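Local structure of DUF871 domain-containing protein (Enterococcus faecalis, 2P0O) at residues Asn146-Phe160 with Ile188-Gly200. The protein is of unknown function but is probably a 6-phospho-N-acetylmuramidase, with a TIM-barrel domain followed by a cyclophilin-like one. Sequence-based numbering, arbitrary orientation.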
loop_
_atom_site.group_PDB
_atom_site.type_symbol
_atom_site.label_atom_id
_atom_site.label_comp_id
_atom_site.label_asym_id
_atom_site.label_seq_id
_atom_site.Cartn_x
_atom_site.Cartn_y
_atom_site.Cartn_z
ATOM N N ASN A 146 2.221 14.276 0.823
ATOM C CA ASN A 146 3.447 14.144 1.536
ATOM C C ASN A 146 3.422 12.935 2.432
ATOM O O ASN A 146 2.370 12.289 2.574
ATOM C CB ASN A 146 3.630 15.386 2.384
ATOM C CG ASN A 146 3.829 16.635 1.544
ATOM O OD1 ASN A 146 4.411 16.584 0.466
ATOM N ND2 ASN A 146 3.396 17.782 2.075
ATOM N N TYR A 147 4.573 12.625 3.037
ATOM C CA TYR A 147 4.621 11.671 4.162
ATOM C C TYR A 147 5.120 12.335 5.428
ATOM O O TYR A 147 5.610 13.464 5.400
ATOM C CB TYR A 147 5.433 10.412 3.841
ATOM C CG TYR A 147 6.812 10.679 3.292
ATOM C CD1 TYR A 147 7.813 11.187 4.110
ATOM C CD2 TYR A 147 7.116 10.406 1.964
ATOM C CE1 TYR A 147 9.102 11.446 3.622
ATOM C CE2 TYR A 147 8.397 10.661 1.458
ATOM C CZ TYR A 147 9.382 11.164 2.303
ATOM O OH TYR A 147 10.648 11.405 1.843
ATOM N N TYR A 148 4.977 11.645 6.553
ATOM C CA TYR A 148 5.123 12.318 7.842
ATOM C C TYR A 148 5.969 11.492 8.763
ATOM O O TYR A 148 5.439 10.599 9.420
ATOM C CB TYR A 148 3.731 12.623 8.433
ATOM C CG TYR A 148 2.959 13.523 7.513
ATOM C CD1 TYR A 148 3.119 14.927 7.557
ATOM C CD2 TYR A 148 2.147 12.996 6.538
ATOM C CE1 TYR A 148 2.437 15.755 6.648
ATOM C CE2 TYR A 148 1.474 13.812 5.636
ATOM C CZ TYR A 148 1.636 15.168 5.681
ATOM O OH TYR A 148 0.930 15.937 4.781
ATOM N N PRO A 149 7.298 11.796 8.833
ATOM C CA PRO A 149 8.218 11.095 9.739
ATOM C C PRO A 149 7.854 11.228 11.215
ATOM O O PRO A 149 8.043 10.277 11.970
ATOM C CB PRO A 149 9.580 11.787 9.500
ATOM C CG PRO A 149 9.480 12.451 8.158
ATOM C CD PRO A 149 7.988 12.878 8.097
ATOM N N ARG A 150 7.364 12.397 11.642
ATOM C CA ARG A 150 7.111 12.593 13.051
ATOM C C ARG A 150 5.740 12.033 13.426
ATOM O O ARG A 150 4.721 12.485 12.893
ATOM C CB ARG A 150 7.215 14.072 13.466
ATOM C CG ARG A 150 7.109 14.288 15.024
ATOM C CD ARG A 150 6.994 15.748 15.358
ATOM N NE ARG A 150 6.742 16.161 16.768
ATOM C CZ ARG A 150 5.623 15.919 17.459
ATOM N NH1 ARG A 150 5.488 16.406 18.699
ATOM N NH2 ARG A 150 4.635 15.187 16.929
ATOM N N PRO A 151 5.699 11.082 14.384
ATOM C CA PRO A 151 4.415 10.551 14.873
ATOM C C PRO A 151 3.449 11.684 15.206
ATOM O O PRO A 151 3.883 12.735 15.738
ATOM C CB PRO A 151 4.840 9.821 16.171
ATOM C CG PRO A 151 6.166 9.217 15.742
ATOM C CD PRO A 151 6.827 10.444 15.087
ATOM N N GLU A 152 2.163 11.486 14.897
ATOM C CA GLU A 152 1.090 12.416 15.297
ATOM C C GLU A 152 0.918 13.583 14.350
ATOM O O GLU A 152 0.089 14.446 14.602
ATOM C CB GLU A 152 1.257 12.904 16.736
ATOM C CG GLU A 152 1.274 11.771 17.760
ATOM C CD GLU A 152 1.913 12.154 19.064
ATOM O OE1 GLU A 152 2.582 13.216 19.145
ATOM O OE2 GLU A 152 1.729 11.387 20.042
ATOM N N THR A 153 1.623 13.580 13.215
ATOM C CA THR A 153 1.564 14.720 12.305
ATOM C C THR A 153 0.936 14.372 10.917
ATOM O O THR A 153 0.749 15.258 10.068
ATOM C CB THR A 153 2.974 15.362 12.116
ATOM O OG1 THR A 153 3.828 14.424 11.430
ATOM C CG2 THR A 153 3.593 15.763 13.452
ATOM N N GLY A 154 0.594 13.099 10.702
ATOM C CA GLY A 154 -0.079 12.677 9.472
ATOM C C GLY A 154 -1.491 13.256 9.388
ATOM O O GLY A 154 -2.099 13.664 10.410
ATOM N N ILE A 155 -2.004 13.280 8.156
ATOM C CA ILE A 155 -3.273 13.901 7.873
ATOM C C ILE A 155 -4.402 12.962 8.251
ATOM O O ILE A 155 -4.184 11.763 8.442
ATOM C CB ILE A 155 -3.368 14.310 6.384
ATOM C CG1 ILE A 155 -3.530 13.089 5.486
ATOM C CG2 ILE A 155 -2.104 15.100 5.964
ATOM C CD1 ILE A 155 -3.515 13.465 3.950
ATOM N N GLY A 156 -5.596 13.536 8.393
ATOM C CA GLY A 156 -6.801 12.795 8.761
ATOM C C GLY A 156 -7.598 12.383 7.549
ATOM O O GLY A 156 -7.438 12.953 6.458
ATOM N N THR A 157 -8.466 11.385 7.731
ATOM C CA THR A 157 -9.201 10.785 6.598
ATOM C C THR A 157 -10.112 11.793 5.887
ATOM O O THR A 157 -10.199 11.816 4.648
ATOM C CB THR A 157 -9.992 9.546 7.075
ATOM O OG1 THR A 157 -9.057 8.521 7.430
ATOM C CG2 THR A 157 -10.941 9.016 5.970
ATOM N N THR A 158 -10.762 12.632 6.693
ATOM C CA THR A 158 -11.732 13.628 6.235
ATOM C C THR A 158 -11.093 14.662 5.307
ATOM O O THR A 158 -11.591 14.909 4.194
ATOM C CB THR A 158 -12.403 14.323 7.473
ATOM O OG1 THR A 158 -13.184 13.361 8.190
ATOM C CG2 THR A 158 -13.304 15.510 7.092
ATOM N N PHE A 159 -10.027 15.298 5.794
ATOM C CA PHE A 159 -9.257 16.267 5.028
ATOM C C PHE A 159 -8.717 15.620 3.759
ATOM O O PHE A 159 -8.774 16.203 2.686
ATOM C CB PHE A 159 -8.096 16.799 5.881
ATOM C CG PHE A 159 -7.025 17.538 5.095
ATOM C CD1 PHE A 159 -5.979 16.845 4.481
ATOM C CD2 PHE A 159 -7.057 18.928 4.988
ATOM C CE1 PHE A 159 -4.963 17.531 3.758
ATOM C CE2 PHE A 159 -6.064 19.624 4.281
ATOM C CZ PHE A 159 -5.013 18.926 3.661
ATOM N N PHE A 160 -8.173 14.420 3.903
ATOM C CA PHE A 160 -7.650 13.634 2.795
ATOM C C PHE A 160 -8.744 13.388 1.755
ATOM O O PHE A 160 -8.528 13.660 0.570
ATOM C CB PHE A 160 -7.103 12.333 3.379
ATOM C CG PHE A 160 -6.556 11.326 2.368
ATOM C CD1 PHE A 160 -5.282 11.475 1.828
ATOM C CD2 PHE A 160 -7.283 10.177 2.061
ATOM C CE1 PHE A 160 -4.731 10.522 0.977
ATOM C CE2 PHE A 160 -6.750 9.203 1.193
ATOM C CZ PHE A 160 -5.472 9.375 0.651
ATOM N N ILE A 188 13.795 9.160 12.886
ATOM C CA ILE A 188 12.783 8.747 13.860
ATOM C C ILE A 188 12.389 7.275 13.758
ATOM O O ILE A 188 12.067 6.680 14.768
ATOM C CB ILE A 188 11.506 9.667 13.858
ATOM C CG1 ILE A 188 11.871 11.167 13.869
ATOM C CG2 ILE A 188 10.551 9.309 15.039
ATOM C CD1 ILE A 188 12.844 11.596 14.978
ATOM N N PHE A 189 12.427 6.681 12.558
ATOM C CA PHE A 189 12.132 5.234 12.381
ATOM C C PHE A 189 10.714 4.826 12.779
ATOM O O PHE A 189 10.475 3.687 13.206
ATOM C CB PHE A 189 13.164 4.346 13.115
ATOM C CG PHE A 189 14.580 4.610 12.703
ATOM C CD1 PHE A 189 15.096 4.041 11.542
ATOM C CD2 PHE A 189 15.396 5.439 13.465
ATOM C CE1 PHE A 189 16.404 4.295 11.147
ATOM C CE2 PHE A 189 16.714 5.700 13.086
ATOM C CZ PHE A 189 17.217 5.119 11.921
ATOM N N ALA A 190 9.778 5.760 12.644
ATOM C CA ALA A 190 8.402 5.531 12.989
ATOM C C ALA A 190 7.539 5.346 11.733
ATOM O O ALA A 190 6.291 5.367 11.827
ATOM C CB ALA A 190 7.881 6.693 13.791
ATOM N N GLY A 191 8.175 5.199 10.579
ATOM C CA GLY A 191 7.429 4.936 9.323
ATOM C C GLY A 191 7.108 6.244 8.629
ATOM O O GLY A 191 7.123 7.287 9.259
ATOM N N LEU A 192 6.831 6.194 7.330
ATOM C CA LEU A 192 6.498 7.375 6.531
ATOM C C LEU A 192 5.107 7.246 5.951
ATOM O O LEU A 192 4.930 7.062 4.729
ATOM C CB LEU A 192 7.521 7.574 5.399
ATOM C CG LEU A 192 9.003 7.725 5.828
ATOM C CD1 LEU A 192 9.936 7.985 4.646
ATOM C CD2 LEU A 192 9.224 8.795 6.871
ATOM N N PRO A 193 4.095 7.368 6.819
ATOM C CA PRO A 193 2.756 7.321 6.288
ATOM C C PRO A 193 2.337 8.697 5.779
ATOM O O PRO A 193 2.897 9.710 6.183
ATOM C CB PRO A 193 1.920 6.970 7.526
ATOM C CG PRO A 193 2.638 7.705 8.639
ATOM C CD PRO A 193 4.112 7.609 8.284
ATOM N N THR A 194 1.340 8.727 4.914
ATOM C CA THR A 194 0.554 9.927 4.679
ATOM C C THR A 194 -0.528 10.102 5.760
ATOM O O THR A 194 -0.653 11.176 6.312
ATOM C CB THR A 194 -0.095 9.875 3.274
ATOM O OG1 THR A 194 0.929 9.929 2.286
ATOM C CG2 THR A 194 -1.058 11.015 3.050
ATOM N N LEU A 195 -1.331 9.071 6.010
ATOM C CA LEU A 195 -2.447 9.174 6.932
ATOM C C LEU A 195 -1.975 8.696 8.277
ATOM O O LEU A 195 -1.357 7.633 8.377
ATOM C CB LEU A 195 -3.630 8.317 6.481
ATOM C CG LEU A 195 -4.412 8.871 5.260
ATOM C CD1 LEU A 195 -4.904 7.745 4.394
ATOM C CD2 LEU A 195 -5.579 9.731 5.652
ATOM N N GLU A 196 -2.247 9.482 9.304
ATOM C CA GLU A 196 -1.786 9.110 10.652
ATOM C C GLU A 196 -2.372 7.769 11.115
ATOM O O GLU A 196 -1.741 7.086 11.896
ATOM C CB GLU A 196 -2.115 10.192 11.674
ATOM C CG GLU A 196 -1.304 10.084 13.027
ATOM C CD GLU A 196 0.209 9.970 12.818
ATOM O OE1 GLU A 196 0.754 10.494 11.797
ATOM O OE2 GLU A 196 0.860 9.326 13.661
ATOM N N LYS A 197 -3.597 7.430 10.693
ATOM C CA LYS A 197 -4.184 6.149 11.108
ATOM C C LYS A 197 -3.370 4.944 10.603
ATOM O O LYS A 197 -3.565 3.825 11.053
ATOM C CB LYS A 197 -5.647 6.046 10.647
ATOM C CG LYS A 197 -5.766 5.946 9.116
ATOM C CD LYS A 197 -7.236 5.653 8.692
ATOM C CE LYS A 197 -7.319 5.709 7.165
ATOM N NZ LYS A 197 -8.688 5.508 6.667
ATOM N N HIS A 198 -2.454 5.161 9.666
ATOM C CA HIS A 198 -1.623 4.075 9.192
ATOM C C HIS A 198 -0.332 3.892 9.967
ATOM O O HIS A 198 0.436 2.988 9.671
ATOM C CB HIS A 198 -1.346 4.237 7.711
ATOM C CG HIS A 198 -2.559 3.983 6.863
ATOM N ND1 HIS A 198 -2.696 4.482 5.589
ATOM C CD2 HIS A 198 -3.692 3.286 7.119
ATOM C CE1 HIS A 198 -3.860 4.096 5.088
ATOM N NE2 HIS A 198 -4.487 3.381 6.005
ATOM N N ARG A 199 -0.111 4.750 10.965
ATOM C CA ARG A 199 1.120 4.744 11.733
ATOM C C ARG A 199 1.267 3.401 12.433
ATOM O O ARG A 199 0.409 3.005 13.222
ATOM C CB ARG A 199 1.119 5.904 12.757
ATOM C CG ARG A 199 2.327 5.920 13.745
ATOM C CD ARG A 199 3.512 6.693 13.201
ATOM N NE ARG A 199 3.151 7.999 12.643
ATOM C CZ ARG A 199 3.889 8.672 11.761
ATOM N NH1 ARG A 199 5.051 8.182 11.327
ATOM N NH2 ARG A 199 3.470 9.865 11.353
ATOM N N GLY A 200 2.374 2.723 12.135
ATOM C CA GLY A 200 2.672 1.429 12.726
ATOM C C GLY A 200 1.711 0.330 12.301
ATOM O O GLY A 200 1.642 -0.700 12.977
HETATM O O HOH W 1 9.572 8.186 10.946
HETATM O O HOH W 2 -5.444 9.327 9.496
#
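Ile-155 and Leu-195 form a single backbone bridge between two loops: Ile-155 N donates to Thr-194 O (3.1 Å) and Glu-196 N returns a bond to Ile-155 O. Beside the bridge, Glu-196 and Arg-199, partners within 188-200, together clasp the backbone in and on either side of the type II turn from Arg-150 to Thr-153. The guanidinium meets the carboxylate side-on, NE to OE2 and NH2 to OE1, and each oxygen takes a second, backbone donor. Glu-152 N reaches Glu-196 OE2 at 2.8 Å from above the carboxylate plane, on the opposite face from NE, while Gly-154 N reaches Glu-196 OE1 at 2.8 Å on its anti side. Bends at chi2 (89°) and chi3 (47°) fold Arg-199 back, and NH1 and NH2 both grip Tyr-148 O end-on, the NH2 bond measuring 2.9 Å. Pro-151 CA and Pro-193 CG lie over opposite guanidinium faces, which with the in-plane bonds should fix its rotation. Farther along, Leu-192 CD1 sits over the Tyr-147 ring, 3.9 Å from its centroid, and Leu-195 CD1 sits 4.0 Å from that of Phe-160. Thr-194 OG1 donates to Asn-146 O (2.8 Å), and water 2 links Ile-155 O to Lys-197 N. The contact thus joins two beta-alpha loops of the TIM barrel, those following strands 141-144 and 173-178. Thr-194 OG1 is also hydrogen-bonded to Phe-177 N in strand 173-178, Asn-146 OD1 meets Arg-97, and Phe-160, in helix 157-169, packs with Leu-195 against Leu-210 of helix 203-212.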